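Long-range contact in beta sliding clamp (Caulobacter crescentus, PDB 5WCE), which probably tethers DNA polymerases and other proteins to DNA as a ring-shaped head-to-tail homodimer, conferring processivity: residues A[265-277]-A[341-354]. Sequence-based numbering, arbitrary orientation.
Sequences NAKILTLDNDLFA and CGQIAGPQAEFRFA
With CG of Asn273 anti to the main-chain nitrogen (chi1 -176°), the amide at the first turn of helix 273-284 reaches the last turn of helix 334-343, where ND2 donates to Cys341 O at 2.9 Å and also meets a water held by Gly346 O. Asn273 OD1, against CB and SG of Cys341, is buried without a polar partner. Between these helix ends and Asn265, strands 267-272 and 348-353 pair antiparallel, a worked example of how a sheet separates two chemistries. Backbone bonds run in pairs from Leu271-Ala349 to Lys267-Phe353, where Ala266 and Lys267 form a classic beta bulge. Past it, Asn265 ND2 gives an almost straight bond to Arg352 O (2.8 Å), standing above the carbonyl plane. On the face of Leu269, Leu271, Phe351 and Phe353, Leu271 CD2 touches Phe351 CE1 at 3.9 Å and lies over one face of the Phe276 ring, offset toward its rim; the ring's edge meets Cys341 SG, and Leu337 adds to this core. The face of Ile268, Thr270, Glu350 and Arg352 is mostly polar. Glu350, extended (chi1 178°), passes Ile268 CG2 and presents OE2 to both NE and NH2 of Arg352, at 2.6 Å from NE, while a water links OE1 to Thr270 OG1. Were Glu350 replaced by an alanine, the Arg352 guanidinium would probably lose its in-plane partner and turn more freely, and the water link to Thr270 would go. Within the C-terminal clamp domain, the contact thus divides the sheet into an apolar side packed against the helices and a mostly polar side, where the side-on salt bridge probably offsets the charges of Glu350 and Arg352.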
loop_
_atom_site.group_PDB
_atom_site.type_symbol
_atom_site.label_atom_id
_atom_site.label_comp_id
_atom_site.label_asym_id
_atom_site.label_seq_id
_atom_site.Cartn_x
_atom_site.Cartn_y
_atom_site.Cartn_z
ATOM N N ASN A 265 -31.172 -9.694 26.538
ATOM C CA ASN A 265 -30.257 -8.802 27.270
ATOM C C ASN A 265 -30.972 -7.512 27.700
ATOM O O ASN A 265 -31.481 -6.808 26.865
ATOM C CB ASN A 265 -29.014 -8.419 26.430
ATOM C CG ASN A 265 -27.975 -9.524 26.352
ATOM O OD1 ASN A 265 -28.238 -10.672 26.734
ATOM N ND2 ASN A 265 -26.770 -9.190 25.813
ATOM N N ALA A 266 -30.998 -7.211 28.992
ATOM C CA ALA A 266 -31.898 -6.160 29.541
ATOM C C ALA A 266 -31.173 -4.859 29.883
ATOM O O ALA A 266 -31.844 -3.854 30.060
ATOM C CB ALA A 266 -32.613 -6.694 30.795
ATOM N N LYS A 267 -29.846 -4.842 29.966
ATOM C CA LYS A 267 -29.105 -3.596 30.247
ATOM C C LYS A 267 -28.873 -2.893 28.898
ATOM O O LYS A 267 -27.963 -3.264 28.132
ATOM C CB LYS A 267 -27.783 -3.853 30.944
ATOM C CG LYS A 267 -27.925 -4.482 32.309
ATOM C CD LYS A 267 -26.564 -4.763 32.909
ATOM C CE LYS A 267 -26.659 -5.184 34.375
ATOM N NZ LYS A 267 -27.164 -6.577 34.402
ATOM N N ILE A 268 -29.734 -1.926 28.598
ATOM C CA ILE A 268 -29.736 -1.306 27.292
ATOM C C ILE A 268 -29.126 0.054 27.424
ATOM O O ILE A 268 -29.498 0.799 28.301
ATOM C CB ILE A 268 -31.149 -1.247 26.706
ATOM C CG1 ILE A 268 -31.690 -2.698 26.616
ATOM C CG2 ILE A 268 -31.123 -0.539 25.350
ATOM C CD1 ILE A 268 -33.090 -2.847 26.110
ATOM N N LEU A 269 -28.213 0.366 26.499
ATOM C CA LEU A 269 -27.480 1.599 26.504
ATOM C C LEU A 269 -27.429 2.149 25.065
ATOM O O LEU A 269 -27.170 1.403 24.146
ATOM C CB LEU A 269 -26.085 1.203 27.018
ATOM C CG LEU A 269 -24.923 2.129 27.124
ATOM C CD1 LEU A 269 -23.963 1.511 28.143
ATOM C CD2 LEU A 269 -24.294 2.426 25.747
ATOM N N THR A 270 -27.635 3.433 24.901
ATOM C CA THR A 270 -27.507 4.098 23.608
ATOM C C THR A 270 -26.429 5.167 23.682
ATOM O O THR A 270 -26.247 5.871 24.712
ATOM C CB THR A 270 -28.840 4.722 23.147
ATOM O OG1 THR A 270 -29.863 3.716 23.119
ATOM C CG2 THR A 270 -28.722 5.219 21.725
ATOM N N LEU A 271 -25.686 5.299 22.590
ATOM C CA LEU A 271 -24.609 6.255 22.569
ATOM C C LEU A 271 -24.410 6.877 21.175
ATOM O O LEU A 271 -24.912 6.363 20.134
ATOM C CB LEU A 271 -23.350 5.607 23.124
ATOM C CG LEU A 271 -22.793 4.315 22.476
ATOM C CD1 LEU A 271 -22.241 4.568 21.052
ATOM C CD2 LEU A 271 -21.704 3.695 23.326
ATOM N N ASP A 272 -23.658 7.966 21.181
ATOM C CA ASP A 272 -23.182 8.626 19.966
ATOM C C ASP A 272 -22.044 7.792 19.387
ATOM O O ASP A 272 -20.929 7.765 19.923
ATOM C CB ASP A 272 -22.727 10.058 20.303
ATOM C CG ASP A 272 -22.232 10.819 19.118
ATOM O OD1 ASP A 272 -21.615 10.307 18.211
ATOM O OD2 ASP A 272 -22.376 12.035 19.141
ATOM N N ASN A 273 -22.331 7.111 18.277
ATOM C CA ASN A 273 -21.441 6.105 17.717
ATOM C C ASN A 273 -20.136 6.696 17.249
ATOM O O ASN A 273 -19.069 6.102 17.457
ATOM C CB ASN A 273 -22.117 5.390 16.561
ATOM C CG ASN A 273 -21.284 4.269 15.984
ATOM O OD1 ASN A 273 -21.078 3.253 16.656
ATOM N ND2 ASN A 273 -20.831 4.419 14.710
ATOM N N ASP A 274 -20.202 7.838 16.570
ATOM C CA ASP A 274 -18.967 8.477 16.087
ATOM C C ASP A 274 -18.086 8.922 17.261
ATOM O O ASP A 274 -16.906 8.637 17.256
ATOM C CB ASP A 274 -19.258 9.664 15.181
ATOM C CG ASP A 274 -17.961 10.231 14.546
ATOM O OD1 ASP A 274 -17.205 9.471 13.905
ATOM O OD2 ASP A 274 -17.680 11.404 14.749
ATOM N N LEU A 275 -18.649 9.580 18.259
ATOM C CA LEU A 275 -17.851 10.039 19.393
ATOM C C LEU A 275 -17.248 8.822 20.125
ATOM O O LEU A 275 -16.072 8.799 20.466
ATOM C CB LEU A 275 -18.641 10.914 20.337
ATOM C CG LEU A 275 -17.910 11.221 21.656
ATOM C CD1 LEU A 275 -16.555 11.931 21.416
ATOM C CD2 LEU A 275 -18.812 11.978 22.605
ATOM N N PHE A 276 -18.043 7.779 20.297
ATOM C CA PHE A 276 -17.579 6.601 21.029
ATOM C C PHE A 276 -16.454 5.899 20.282
ATOM O O PHE A 276 -15.450 5.563 20.871
ATOM C CB PHE A 276 -18.759 5.639 21.314
ATOM C CG PHE A 276 -18.365 4.396 22.048
ATOM C CD1 PHE A 276 -18.103 4.436 23.398
ATOM C CD2 PHE A 276 -18.335 3.177 21.399
ATOM C CE1 PHE A 276 -17.779 3.272 24.087
ATOM C CE2 PHE A 276 -18.064 2.014 22.090
ATOM C CZ PHE A 276 -17.741 2.077 23.438
ATOM N N ALA A 277 -16.636 5.691 18.982
ATOM C CA ALA A 277 -15.636 5.075 18.163
ATOM C C ALA A 277 -14.297 5.868 18.212
ATOM O O ALA A 277 -13.229 5.280 18.328
ATOM C CB ALA A 277 -16.130 4.954 16.726
ATOM N N CYS A 341 -18.713 -0.536 15.281
ATOM C CA CYS A 341 -19.037 0.867 15.148
ATOM C C CYS A 341 -18.906 1.328 13.672
ATOM O O CYS A 341 -19.664 2.171 13.210
ATOM C CB CYS A 341 -18.139 1.739 16.033
ATOM S SG CYS A 341 -18.426 1.463 17.800
ATOM N N GLY A 342 -17.959 0.749 12.946
ATOM C CA GLY A 342 -17.777 1.005 11.490
ATOM C C GLY A 342 -18.932 0.594 10.596
ATOM O O GLY A 342 -19.022 1.060 9.486
ATOM N N GLN A 343 -19.812 -0.290 11.063
ATOM C CA GLN A 343 -20.984 -0.735 10.305
ATOM C C GLN A 343 -22.225 0.052 10.592
ATOM O O GLN A 343 -23.139 0.025 9.804
ATOM C CB GLN A 343 -21.266 -2.221 10.571
ATOM C CG GLN A 343 -20.165 -3.129 10.072
ATOM C CD GLN A 343 -19.991 -3.028 8.568
ATOM O OE1 GLN A 343 -20.958 -2.793 7.827
ATOM N NE2 GLN A 343 -18.753 -3.110 8.123
ATOM N N ILE A 344 -22.246 0.781 11.687
ATOM C CA ILE A 344 -23.441 1.472 12.114
ATOM C C ILE A 344 -23.680 2.628 11.134
ATOM O O ILE A 344 -22.762 3.401 10.847
ATOM C CB ILE A 344 -23.245 1.980 13.564
ATOM C CG1 ILE A 344 -23.139 0.778 14.531
ATOM C CG2 ILE A 344 -24.318 2.950 13.980
ATOM C CD1 ILE A 344 -24.304 -0.173 14.588
ATOM N N ALA A 345 -24.913 2.736 10.628
ATOM C CA ALA A 345 -25.215 3.613 9.476
ATOM C C ALA A 345 -25.635 5.030 9.874
ATOM O O ALA A 345 -25.718 5.896 9.012
ATOM C CB ALA A 345 -26.307 2.964 8.616
ATOM N N GLY A 346 -26.007 5.250 11.144
ATOM C CA GLY A 346 -26.472 6.558 11.594
ATOM C C GLY A 346 -25.716 7.060 12.801
ATOM O O GLY A 346 -24.739 6.464 13.187
ATOM N N PRO A 347 -26.246 8.087 13.474
ATOM C CA PRO A 347 -25.451 8.664 14.555
ATOM C C PRO A 347 -25.431 7.854 15.857
ATOM O O PRO A 347 -24.484 8.002 16.606
ATOM C CB PRO A 347 -26.079 10.043 14.772
ATOM C CG PRO A 347 -27.475 9.901 14.272
ATOM C CD PRO A 347 -27.372 8.952 13.098
ATOM N N GLN A 348 -26.460 7.067 16.143
ATOM C CA GLN A 348 -26.466 6.269 17.369
ATOM C C GLN A 348 -26.183 4.790 17.183
ATOM O O GLN A 348 -26.460 4.207 16.150
ATOM C CB GLN A 348 -27.787 6.386 18.112
ATOM C CG GLN A 348 -28.289 7.801 18.261
ATOM C CD GLN A 348 -28.986 8.038 19.579
ATOM O OE1 GLN A 348 -30.200 7.732 19.741
ATOM N NE2 GLN A 348 -28.230 8.617 20.539
ATOM N N ALA A 349 -25.641 4.182 18.232
ATOM C CA ALA A 349 -25.572 2.750 18.314
ATOM C C ALA A 349 -26.233 2.375 19.631
ATOM O O ALA A 349 -26.157 3.112 20.612
ATOM C CB ALA A 349 -24.150 2.242 18.248
ATOM N N GLU A 350 -26.899 1.247 19.613
ATOM C CA GLU A 350 -27.538 0.679 20.799
ATOM C C GLU A 350 -26.868 -0.617 21.154
ATOM O O GLU A 350 -26.779 -1.566 20.309
ATOM C CB GLU A 350 -29.043 0.450 20.580
ATOM C CG GLU A 350 -29.776 -0.178 21.748
ATOM C CD GLU A 350 -31.263 -0.406 21.455
ATOM O OE1 GLU A 350 -31.867 0.436 20.824
ATOM O OE2 GLU A 350 -31.825 -1.471 21.800
ATOM N N PHE A 351 -26.459 -0.708 22.423
ATOM C CA PHE A 351 -25.836 -1.897 22.971
ATOM C C PHE A 351 -26.773 -2.520 23.992
ATOM O O PHE A 351 -27.383 -1.793 24.826
ATOM C CB PHE A 351 -24.538 -1.541 23.700
ATOM C CG PHE A 351 -23.422 -1.166 22.805
ATOM C CD1 PHE A 351 -23.452 0.071 22.097
ATOM C CD2 PHE A 351 -22.314 -1.978 22.679
ATOM C CE1 PHE A 351 -22.377 0.437 21.295
ATOM C CE2 PHE A 351 -21.264 -1.605 21.864
ATOM C CZ PHE A 351 -21.326 -0.425 21.142
ATOM N N ARG A 352 -26.877 -3.840 23.948
ATOM C CA ARG A 352 -27.651 -4.613 24.939
ATOM C C ARG A 352 -26.761 -5.623 25.653
ATOM O O ARG A 352 -26.251 -6.570 25.044
ATOM C CB ARG A 352 -28.847 -5.301 24.301
ATOM C CG ARG A 352 -29.673 -4.322 23.483
ATOM C CD ARG A 352 -31.009 -4.930 23.069
ATOM N NE ARG A 352 -31.714 -4.004 22.196
ATOM C CZ ARG A 352 -32.744 -4.330 21.419
ATOM N NH1 ARG A 352 -33.225 -5.572 21.393
ATOM N NH2 ARG A 352 -33.329 -3.410 20.657
ATOM N N PHE A 353 -26.602 -5.435 26.954
ATOM C CA PHE A 353 -25.728 -6.251 27.772
ATOM C C PHE A 353 -26.539 -7.106 28.739
ATOM O O PHE A 353 -27.677 -6.753 29.093
ATOM C CB PHE A 353 -24.819 -5.357 28.649
ATOM C CG PHE A 353 -23.965 -4.361 27.915
ATOM C CD1 PHE A 353 -24.421 -3.092 27.632
ATOM C CD2 PHE A 353 -22.659 -4.683 27.554
ATOM C CE1 PHE A 353 -23.613 -2.159 26.984
ATOM C CE2 PHE A 353 -21.852 -3.727 26.905
ATOM C CZ PHE A 353 -22.319 -2.481 26.628
ATOM N N ALA A 354 -25.982 -8.242 29.119
ATOM C CA ALA A 354 -26.537 -9.063 30.216
ATOM C C ALA A 354 -25.513 -8.978 31.352
ATOM O O ALA A 354 -25.493 -7.979 32.037
ATOM C CB ALA A 354 -26.840 -10.469 29.779
HETATM O O HOH W 1 -31.756 2.977 21.168
HETATM O O HOH W 2 -22.577 9.501 15.828
HETATM O O HOH W 3 -21.938 6.565 13.214
#